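Local coordinates for Blr3880 protein (PDB 2OOD) that probably catalyses the zinc-dependent hydrolytic deamination of guanine to xanthine and ammonia, a step of purine breakdown, at residues P143-S154 and R188-N199; G274-F282 and S304-A312. All coordinates share one frame; numbering follows the deposited sequence.

Contact 1: P143-S154 and R188-N199; sequences PVATEELFEEAS and RLIAQYHDKGRN
With CG turned to lie beside the backbone N in both residues (chi1 -84° in F150, -52° in Y193), the rings of F150 and Y193 are laid next to each other between two helices. Their planes are only 17° apart but slid until the rings barely overlap, and each ring covers the other's CB. F150 CB sits 3.9 Å from the centroid of the Y193 ring, Y193 CB lies over the centre of the F150 ring, and both are CH-pi contacts. Phenylalanine suits the buried place; tyrosine extends to a polar margin, where Y193 OH donates to E151 OE2 at 2.6 Å, meeting that oxygen on its anti side but tilted out of the carboxylate plane. A phenylalanine in place of Y193 would keep the ring and its CH-pi contacts with F150 but would probably leave E151 OE2 without this donor.

These are neighbouring outer helices of the amidohydrolase TIM barrel; the segments 143-154 and 188-193 run nearly parallel, their axes 11.3 Å apart at closest approach. Beneath them lie strands 160-166 and 199-205, on which F150 and L189 both rest.

Near the N-terminal end of segment 143-154, R188 NH2 forms a salt bridge with E147 OE2 at 2.9 Å, helped by a weak bond from NH1, while E147 OE1 pairs with R113. The guanidinium also passes P143 CB, and nearby L189 CD1 packs on T146 CG2 at 3.9 Å. At the other end N199 OD1 comes to the edge of the F150 ring, 3.3 Å from CD1. The N199 amide also offers ND2 weakly to F150 O at 3.5 Å, a carbonyl that additionally accepts from S154 OG at 3.0 Å.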
loop_
_atom_site.group_PDB
_atom_site.type_symbol
_atom_site.label_atom_id
_atom_site.label_comp_id
_atom_site.label_asym_id
_atom_site.label_seq_id
_atom_site.Cartn_x
_atom_site.Cartn_y
_atom_site.Cartn_z
ATOM N N PRO A 143 16.362 -16.697 24.457
ATOM C CA PRO A 143 15.996 -18.001 23.886
ATOM C C PRO A 143 14.506 -18.351 24.014
ATOM O O PRO A 143 13.979 -19.134 23.221
ATOM C CB PRO A 143 16.895 -18.978 24.648
ATOM C CG PRO A 143 18.110 -18.156 24.940
ATOM C CD PRO A 143 17.513 -16.825 25.366
ATOM N N VAL A 144 13.836 -17.764 25.004
ATOM C CA VAL A 144 12.413 -18.011 25.245
ATOM C C VAL A 144 11.567 -17.864 23.978
ATOM O O VAL A 144 10.931 -18.822 23.529
ATOM C CB VAL A 144 11.864 -17.040 26.319
ATOM C CG1 VAL A 144 10.383 -17.275 26.540
ATOM C CG2 VAL A 144 12.624 -17.224 27.612
ATOM N N ALA A 145 11.566 -16.661 23.407
ATOM C CA ALA A 145 10.803 -16.384 22.198
ATOM C C ALA A 145 11.087 -17.410 21.102
ATOM O O ALA A 145 10.174 -17.847 20.403
ATOM C CB ALA A 145 11.116 -14.987 21.702
ATOM N N THR A 146 12.348 -17.798 20.945
ATOM C CA THR A 146 12.699 -18.781 19.925
ATOM C C THR A 146 12.127 -20.166 20.231
ATOM O O THR A 146 11.649 -20.860 19.329
ATOM C CB THR A 146 14.229 -18.915 19.766
ATOM O OG1 THR A 146 14.763 -17.688 19.258
ATOM C CG2 THR A 146 14.571 -20.045 18.798
ATOM N N GLU A 147 12.182 -20.569 21.497
ATOM C CA GLU A 147 11.668 -21.878 21.891
ATOM C C GLU A 147 10.166 -21.943 21.648
ATOM O O GLU A 147 9.674 -22.889 21.033
ATOM C CB GLU A 147 11.964 -22.156 23.365
ATOM C CG GLU A 147 13.439 -22.149 23.717
ATOM C CD GLU A 147 13.680 -22.137 25.218
ATOM O OE1 GLU A 147 12.747 -21.751 25.953
ATOM O OE2 GLU A 147 14.797 -22.495 25.662
ATOM N N GLU A 148 9.439 -20.935 22.121
ATOM C CA GLU A 148 7.992 -20.908 21.940
ATOM C C GLU A 148 7.581 -20.905 20.470
ATOM O O GLU A 148 6.542 -21.461 20.122
ATOM C CB GLU A 148 7.385 -19.692 22.643
ATOM C CG GLU A 148 7.420 -19.764 24.162
ATOM C CD GLU A 148 6.796 -21.041 24.704
ATOM O OE1 GLU A 148 5.698 -21.413 24.240
ATOM O OE2 GLU A 148 7.397 -21.668 25.602
ATOM N N LEU A 149 8.391 -20.285 19.611
ATOM C CA LEU A 149 8.083 -20.222 18.183
ATOM C C LEU A 149 8.241 -21.574 17.501
ATOM O O LEU A 149 7.372 -22.004 16.747
ATOM C CB LEU A 149 8.970 -19.191 17.474
ATOM C CG LEU A 149 8.856 -19.224 15.944
ATOM C CD1 LEU A 149 7.473 -18.785 15.514
ATOM C CD2 LEU A 149 9.905 -18.332 15.328
ATOM N N PHE A 150 9.356 -22.241 17.754
ATOM C CA PHE A 150 9.588 -23.542 17.149
ATOM C C PHE A 150 8.540 -24.558 17.585
ATOM O O PHE A 150 8.064 -25.359 16.783
ATOM C CB PHE A 150 10.972 -24.066 17.527
ATOM C CG PHE A 150 12.078 -23.552 16.655
ATOM C CD1 PHE A 150 12.038 -23.746 15.276
ATOM C CD2 PHE A 150 13.184 -22.915 17.213
ATOM C CE1 PHE A 150 13.087 -23.318 14.461
ATOM C CE2 PHE A 150 14.240 -22.484 16.407
ATOM C CZ PHE A 150 14.190 -22.687 15.029
ATOM N N GLU A 151 8.181 -24.527 18.860
ATOM C CA GLU A 151 7.215 -25.473 19.387
ATOM C C GLU A 151 5.788 -25.290 18.882
ATOM O O GLU A 151 5.105 -26.276 18.591
ATOM C CB GLU A 151 7.284 -25.468 20.916
ATOM C CG GLU A 151 8.349 -26.431 21.428
ATOM C CD GLU A 151 8.882 -26.084 22.803
ATOM O OE1 GLU A 151 8.077 -25.737 23.695
ATOM O OE2 GLU A 151 10.117 -26.175 22.996
ATOM N N GLU A 152 5.333 -24.046 18.763
ATOM C CA GLU A 152 3.988 -23.798 18.256
ATOM C C GLU A 152 3.979 -24.095 16.759
ATOM O O GLU A 152 2.942 -24.413 16.186
ATOM C CB GLU A 152 3.577 -22.347 18.507
ATOM C CG GLU A 152 2.231 -21.974 17.918
ATOM C CD GLU A 152 1.099 -22.853 18.425
ATOM O OE1 GLU A 152 1.328 -23.633 19.369
ATOM O OE2 GLU A 152 -0.025 -22.762 17.888
ATOM N N ALA A 153 5.145 -23.994 16.131
ATOM C CA ALA A 153 5.260 -24.269 14.709
ATOM C C ALA A 153 5.117 -25.769 14.513
ATOM O O ALA A 153 4.591 -26.230 13.502
ATOM C CB ALA A 153 6.608 -23.785 14.172
ATOM N N SER A 154 5.586 -26.530 15.493
ATOM C CA SER A 154 5.495 -27.982 15.433
ATOM C C SER A 154 4.050 -28.472 15.536
ATOM O O SER A 154 3.638 -29.356 14.784
ATOM C CB SER A 154 6.321 -28.608 16.555
ATOM O OG SER A 154 7.693 -28.342 16.359
ATOM N N ARG A 188 22.574 -24.695 21.929
ATOM C CA ARG A 188 21.539 -25.502 22.551
ATOM C C ARG A 188 20.319 -25.590 21.645
ATOM O O ARG A 188 19.791 -26.678 21.400
ATOM C CB ARG A 188 21.130 -24.891 23.897
ATOM C CG ARG A 188 19.974 -25.603 24.579
ATOM C CD ARG A 188 19.811 -25.132 26.012
ATOM N NE ARG A 188 19.279 -23.774 26.095
ATOM C CZ ARG A 188 18.062 -23.419 25.685
ATOM N NH1 ARG A 188 17.241 -24.323 25.154
ATOM N NH2 ARG A 188 17.656 -22.159 25.816
ATOM N N LEU A 189 19.886 -24.434 21.142
ATOM C CA LEU A 189 18.714 -24.359 20.284
ATOM C C LEU A 189 18.884 -25.137 18.988
ATOM O O LEU A 189 17.922 -25.720 18.483
ATOM C CB LEU A 189 18.374 -22.897 19.996
ATOM C CG LEU A 189 18.075 -22.072 21.250
ATOM C CD1 LEU A 189 17.878 -20.621 20.868
ATOM C CD2 LEU A 189 16.845 -22.616 21.953
ATOM N N ILE A 190 20.098 -25.150 18.447
ATOM C CA ILE A 190 20.355 -25.892 17.216
ATOM C C ILE A 190 20.178 -27.375 17.519
ATOM O O ILE A 190 19.676 -28.141 16.693
ATOM C CB ILE A 190 21.792 -25.656 16.689
ATOM C CG1 ILE A 190 21.937 -24.204 16.216
ATOM C CG2 ILE A 190 22.101 -26.626 15.558
ATOM C CD1 ILE A 190 23.356 -23.779 15.906
ATOM N N ALA A 191 20.583 -27.763 18.724
ATOM C CA ALA A 191 20.475 -29.143 19.174
ATOM C C ALA A 191 19.013 -29.558 19.224
ATOM O O ALA A 191 18.597 -30.497 18.542
ATOM C CB ALA A 191 21.102 -29.284 20.553
ATOM N N GLN A 192 18.239 -28.839 20.028
ATOM C CA GLN A 192 16.819 -29.124 20.195
ATOM C C GLN A 192 15.908 -28.967 18.986
ATOM O O GLN A 192 14.938 -29.714 18.857
ATOM C CB GLN A 192 16.233 -28.262 21.310
ATOM C CG GLN A 192 16.648 -28.669 22.699
ATOM C CD GLN A 192 15.699 -28.118 23.742
ATOM O OE1 GLN A 192 14.478 -28.083 23.522
ATOM N NE2 GLN A 192 16.244 -27.697 24.891
ATOM N N TYR A 193 16.206 -28.022 18.099
ATOM C CA TYR A 193 15.302 -27.785 16.985
ATOM C C TYR A 193 15.731 -27.992 15.550
ATOM O O TYR A 193 14.935 -28.470 14.739
ATOM C CB TYR A 193 14.735 -26.380 17.121
ATOM C CG TYR A 193 14.129 -26.128 18.479
ATOM C CD1 TYR A 193 12.931 -26.724 18.849
ATOM C CD2 TYR A 193 14.751 -25.289 19.391
ATOM C CE1 TYR A 193 12.361 -26.487 20.096
ATOM C CE2 TYR A 193 14.192 -25.043 20.645
ATOM C CZ TYR A 193 12.996 -25.642 20.991
ATOM O OH TYR A 193 12.422 -25.380 22.222
ATOM N N HIS A 194 16.961 -27.642 15.206
ATOM C CA HIS A 194 17.352 -27.795 13.816
ATOM C C HIS A 194 17.075 -29.166 13.181
ATOM O O HIS A 194 17.513 -30.208 13.670
ATOM C CB HIS A 194 18.823 -27.431 13.598
ATOM C CG HIS A 194 19.213 -27.432 12.153
ATOM N ND1 HIS A 194 18.585 -26.636 11.217
ATOM C CD2 HIS A 194 20.091 -28.199 11.462
ATOM C CE1 HIS A 194 19.054 -26.916 10.016
ATOM N NE2 HIS A 194 19.968 -27.863 10.136
ATOM N N ASP A 195 16.337 -29.137 12.079
ATOM C CA ASP A 195 16.001 -30.326 11.314
ATOM C C ASP A 195 15.206 -31.393 12.063
ATOM O O ASP A 195 15.310 -32.592 11.772
ATOM C CB ASP A 195 17.266 -30.939 10.711
ATOM C CG ASP A 195 16.960 -31.850 9.530
ATOM O OD1 ASP A 195 16.114 -31.455 8.691
ATOM O OD2 ASP A 195 17.561 -32.946 9.431
ATOM N N LYS A 196 14.416 -30.950 13.033
ATOM C CA LYS A 196 13.546 -31.847 13.787
ATOM C C LYS A 196 12.165 -31.497 13.233
ATOM O O LYS A 196 11.676 -30.381 13.435
ATOM C CB LYS A 196 13.598 -31.526 15.281
ATOM C CG LYS A 196 14.957 -31.703 15.934
ATOM C CD LYS A 196 15.297 -33.170 16.127
ATOM C CE LYS A 196 16.515 -33.335 17.038
ATOM N NZ LYS A 196 16.275 -32.726 18.384
ATOM N N GLY A 197 11.535 -32.430 12.531
ATOM C CA GLY A 197 10.238 -32.125 11.961
ATOM C C GLY A 197 10.518 -31.179 10.811
ATOM O O GLY A 197 11.481 -31.393 10.072
ATOM N N ARG A 198 9.709 -30.134 10.654
ATOM C CA ARG A 198 9.932 -29.181 9.570
ATOM C C ARG A 198 10.670 -27.928 10.049
ATOM O O ARG A 198 10.761 -26.950 9.313
ATOM C CB ARG A 198 8.604 -28.777 8.926
ATOM C CG ARG A 198 7.793 -29.940 8.382
ATOM C CD ARG A 198 6.453 -29.477 7.819
ATOM N NE ARG A 198 6.565 -28.939 6.465
ATOM C CZ ARG A 198 5.619 -28.218 5.871
ATOM N NH1 ARG A 198 4.497 -27.949 6.523
ATOM N NH2 ARG A 198 5.786 -27.777 4.629
ATOM N N ASN A 199 11.193 -27.952 11.274
ATOM C CA ASN A 199 11.932 -26.807 11.816
ATOM C C ASN A 199 13.374 -26.723 11.294
ATOM O O ASN A 199 14.090 -27.722 11.275
ATOM C CB ASN A 199 11.978 -26.859 13.347
ATOM C CG ASN A 199 10.626 -26.597 13.989
ATOM O OD1 ASN A 199 9.904 -25.686 13.589
ATOM N ND2 ASN A 199 10.286 -27.389 15.000
#

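Contact 2: G274-F282 and S304-A312; sequences GVYLSNNEF and SGLFRLGRA
In the TIM barrel of this amidohydrolase, the loop leaving strand 269-272 meets the segment that follows helix 296-301, and Y276 and S304 join them beside the guanine pocket. Y276 OH donates to S304 O at 2.7 Å, almost straight along the carbonyl (C=O...O angle 172°). V275 CG1 packs against the same carbonyl, S304 itself touches the pocket residue E237, and I357 of the second subunit packs against the Y276 side chain. A water bridges the two backbones nearby, donating to V275 O at 2.7 Å and also to L306 O.

Two phenylalanines fill the middle. F307, its CG anti to the backbone N (chi1 175°), swings its ring edge against G274 CA and V275 N; a glycine suits position 274, where a CB would probably collide with that ring. The F307 ring also stacks with F294. F282 is held on both faces, by A312 CA on one and L277 CB on the other, and its CE1 touches A312 CB at 3.8 Å. In the plane of its ring, F282 CZ meets F307 CE1 at 4.0 Å. R311 CG comes obliquely to F282 CD2 at 3.7 Å. An arginine suits this place because its aliphatic part packs on the ring while its charged end carries on to E366 and D314.

Helix 279-288 starts with a capping box: E281 N donates to S278 OG at 3.0 Å, and S278 N to the anti lone pair of E281 OE1. R308 NH1 comes to 2.9 Å from L277 O, in the guanidinium plane. Farther along, a second water accepts from R311 NH1 at 2.7 Å and donates to N279 O.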
loop_
_atom_site.group_PDB
_atom_site.type_symbol
_atom_site.label_atom_id
_atom_site.label_comp_id
_atom_site.label_asym_id
_atom_site.label_seq_id
_atom_site.Cartn_x
_atom_site.Cartn_y
_atom_site.Cartn_z
ATOM N N GLY A 274 18.018 -5.054 0.278
ATOM C CA GLY A 274 19.202 -4.730 -0.507
ATOM C C GLY A 274 19.478 -3.241 -0.420
ATOM O O GLY A 274 20.548 -2.827 -0.056
ATOM N N VAL A 275 18.468 -2.450 -0.745
ATOM C CA VAL A 275 18.488 -0.987 -0.753
ATOM C C VAL A 275 19.782 -0.215 -1.033
ATOM O O VAL A 275 19.820 0.581 -1.966
ATOM C CB VAL A 275 17.842 -0.426 0.524
ATOM C CG1 VAL A 275 17.344 0.986 0.255
ATOM C CG2 VAL A 275 16.682 -1.293 0.941
ATOM N N TYR A 276 20.830 -0.422 -0.249
ATOM C CA TYR A 276 22.067 0.311 -0.488
ATOM C C TYR A 276 23.290 -0.511 -0.881
ATOM O O TYR A 276 24.423 -0.104 -0.634
ATOM C CB TYR A 276 22.377 1.193 0.721
ATOM C CG TYR A 276 21.401 2.339 0.834
ATOM C CD1 TYR A 276 21.449 3.406 -0.051
ATOM C CD2 TYR A 276 20.375 2.315 1.766
ATOM C CE1 TYR A 276 20.494 4.419 -0.020
ATOM C CE2 TYR A 276 19.413 3.324 1.807
ATOM C CZ TYR A 276 19.477 4.371 0.906
ATOM O OH TYR A 276 18.499 5.352 0.904
ATOM N N LEU A 277 23.055 -1.651 -1.516
ATOM C CA LEU A 277 24.133 -2.524 -1.964
ATOM C C LEU A 277 24.669 -2.030 -3.303
ATOM O O LEU A 277 23.905 -1.560 -4.146
ATOM C CB LEU A 277 23.624 -3.957 -2.151
ATOM C CG LEU A 277 23.134 -4.820 -0.989
ATOM C CD1 LEU A 277 22.350 -5.985 -1.546
ATOM C CD2 LEU A 277 24.300 -5.315 -0.161
ATOM N N SER A 278 25.979 -2.157 -3.500
ATOM C CA SER A 278 26.624 -1.743 -4.745
ATOM C C SER A 278 26.515 -2.878 -5.759
ATOM O O SER A 278 26.203 -4.007 -5.389
ATOM C CB SER A 278 28.098 -1.455 -4.492
ATOM O OG SER A 278 28.759 -2.618 -4.014
ATOM N N ASN A 279 26.774 -2.589 -7.030
ATOM C CA ASN A 279 26.710 -3.625 -8.051
ATOM C C ASN A 279 27.751 -4.682 -7.744
ATOM O O ASN A 279 27.564 -5.860 -8.041
ATOM C CB ASN A 279 26.970 -3.044 -9.436
ATOM C CG ASN A 279 25.928 -2.042 -9.834
ATOM O OD1 ASN A 279 25.858 -1.613 -10.983
ATOM N ND2 ASN A 279 25.105 -1.653 -8.872
ATOM N N ASN A 280 28.853 -4.248 -7.146
ATOM C CA ASN A 280 29.925 -5.153 -6.777
ATOM C C ASN A 280 29.402 -6.119 -5.715
ATOM O O ASN A 280 29.615 -7.330 -5.804
ATOM C CB ASN A 280 31.119 -4.360 -6.232
ATOM C CG ASN A 280 32.256 -5.256 -5.789
ATOM O OD1 ASN A 280 32.669 -6.156 -6.519
ATOM N ND2 ASN A 280 32.774 -5.013 -4.590
ATOM N N GLU A 281 28.711 -5.578 -4.717
ATOM C CA GLU A 281 28.159 -6.409 -3.656
ATOM C C GLU A 281 27.148 -7.399 -4.232
ATOM O O GLU A 281 27.107 -8.555 -3.821
ATOM C CB GLU A 281 27.522 -5.534 -2.567
ATOM C CG GLU A 281 28.555 -4.848 -1.675
ATOM C CD GLU A 281 27.936 -3.890 -0.672
ATOM O OE1 GLU A 281 27.270 -2.926 -1.107
ATOM O OE2 GLU A 281 28.118 -4.097 0.551
ATOM N N PHE A 282 26.342 -6.960 -5.192
ATOM C CA PHE A 282 25.376 -7.860 -5.801
ATOM C C PHE A 282 26.127 -8.974 -6.519
ATOM O O PHE A 282 25.814 -10.150 -6.338
ATOM C CB PHE A 282 24.480 -7.122 -6.801
ATOM C CG PHE A 282 23.257 -6.497 -6.184
ATOM C CD1 PHE A 282 22.347 -7.266 -5.471
ATOM C CD2 PHE A 282 22.987 -5.146 -6.351
ATOM C CE1 PHE A 282 21.182 -6.697 -4.937
ATOM C CE2 PHE A 282 21.823 -4.573 -5.818
ATOM C CZ PHE A 282 20.924 -5.357 -5.113
ATOM N N SER A 304 13.559 3.940 3.954
ATOM C CA SER A 304 14.814 3.347 3.500
ATOM C C SER A 304 15.113 3.676 2.052
ATOM O O SER A 304 16.223 4.097 1.727
ATOM C CB SER A 304 14.776 1.831 3.676
ATOM O OG SER A 304 14.567 1.492 5.038
ATOM N N GLY A 305 14.129 3.481 1.179
ATOM C CA GLY A 305 14.333 3.779 -0.224
ATOM C C GLY A 305 13.784 2.752 -1.191
ATOM O O GLY A 305 12.934 1.944 -0.840
ATOM N N LEU A 306 14.293 2.780 -2.420
ATOM C CA LEU A 306 13.844 1.871 -3.466
ATOM C C LEU A 306 14.864 0.790 -3.805
ATOM O O LEU A 306 15.905 1.065 -4.397
ATOM C CB LEU A 306 13.508 2.667 -4.731
ATOM C CG LEU A 306 12.515 3.827 -4.606
ATOM C CD1 LEU A 306 12.445 4.571 -5.924
ATOM C CD2 LEU A 306 11.144 3.309 -4.218
ATOM N N PHE A 307 14.552 -0.442 -3.422
ATOM C CA PHE A 307 15.414 -1.581 -3.699
ATOM C C PHE A 307 15.560 -1.712 -5.209
ATOM O O PHE A 307 14.576 -1.673 -5.935
ATOM C CB PHE A 307 14.784 -2.852 -3.128
ATOM C CG PHE A 307 15.532 -4.106 -3.460
ATOM C CD1 PHE A 307 16.740 -4.399 -2.844
ATOM C CD2 PHE A 307 15.034 -4.997 -4.402
ATOM C CE1 PHE A 307 17.440 -5.560 -3.166
ATOM C CE2 PHE A 307 15.730 -6.161 -4.729
ATOM C CZ PHE A 307 16.933 -6.439 -4.109
ATOM N N ARG A 308 16.789 -1.878 -5.679
ATOM C CA ARG A 308 17.043 -1.996 -7.110
ATOM C C ARG A 308 16.736 -3.400 -7.629
ATOM O O ARG A 308 17.626 -4.204 -7.895
ATOM C CB ARG A 308 18.493 -1.601 -7.404
ATOM C CG ARG A 308 18.809 -0.151 -7.039
ATOM C CD ARG A 308 20.291 0.056 -6.791
ATOM N NE ARG A 308 21.085 -0.236 -7.973
ATOM C CZ ARG A 308 22.340 -0.671 -7.947
ATOM N NH1 ARG A 308 22.958 -0.876 -6.797
ATOM N NH2 ARG A 308 22.978 -0.894 -9.082
ATOM N N LEU A 309 15.448 -3.675 -7.775
ATOM C CA LEU A 309 14.972 -4.963 -8.245
ATOM C C LEU A 309 15.579 -5.370 -9.584
ATOM O O LEU A 309 15.956 -6.529 -9.774
ATOM C CB LEU A 309 13.445 -4.927 -8.346
ATOM C CG LEU A 309 12.720 -6.185 -8.821
ATOM C CD1 LEU A 309 13.101 -7.368 -7.941
ATOM C CD2 LEU A 309 11.223 -5.936 -8.791
ATOM N N GLY A 310 15.672 -4.421 -10.510
ATOM C CA GLY A 310 16.232 -4.715 -11.817
ATOM C C GLY A 310 17.693 -5.142 -11.817
ATOM O O GLY A 310 18.138 -5.829 -12.739
ATOM N N ARG A 311 18.441 -4.744 -10.792
ATOM C CA ARG A 311 19.857 -5.088 -10.701
ATOM C C ARG A 311 20.052 -6.490 -10.136
ATOM O O ARG A 311 20.890 -7.250 -10.622
ATOM C CB ARG A 311 20.600 -4.078 -9.817
ATOM C CG ARG A 311 22.125 -4.182 -9.855
ATOM C CD ARG A 311 22.726 -3.234 -10.892
ATOM N NE ARG A 311 22.395 -3.615 -12.260
ATOM C CZ ARG A 311 22.912 -4.671 -12.884
ATOM N NH1 ARG A 311 23.795 -5.448 -12.254
ATOM N NH2 ARG A 311 22.533 -4.962 -14.128
ATOM N N ALA A 312 19.279 -6.826 -9.110
ATOM C CA ALA A 312 19.374 -8.137 -8.488
ATOM C C ALA A 312 18.950 -9.242 -9.455
ATOM O O ALA A 312 19.395 -10.381 -9.333
ATOM C CB ALA A 312 18.514 -8.176 -7.239
HETATM O O HOH W 1 18.388 2.120 -3.732
HETATM O O HOH W 2 25.179 -6.222 -10.031
#

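Contacts 1 and 2 lie on opposite sides of the chain's centre, their centres 32 Å apart and their nearest atoms about 22 Å apart, so they do not touch. They follow one another along the chain and belong to the same barrel, whose zinc is held by H79, H81, H234 and D326. Contact 1 packs outer helices; the T146 side chain is about 11 Å from that of H81, a zinc ligand. Contact 2 stands nearer the chemistry: the S304 side chain is about 7 Å from the bound guanine, 7 Å from the side chain of D326 and 10 Å from the zinc ion.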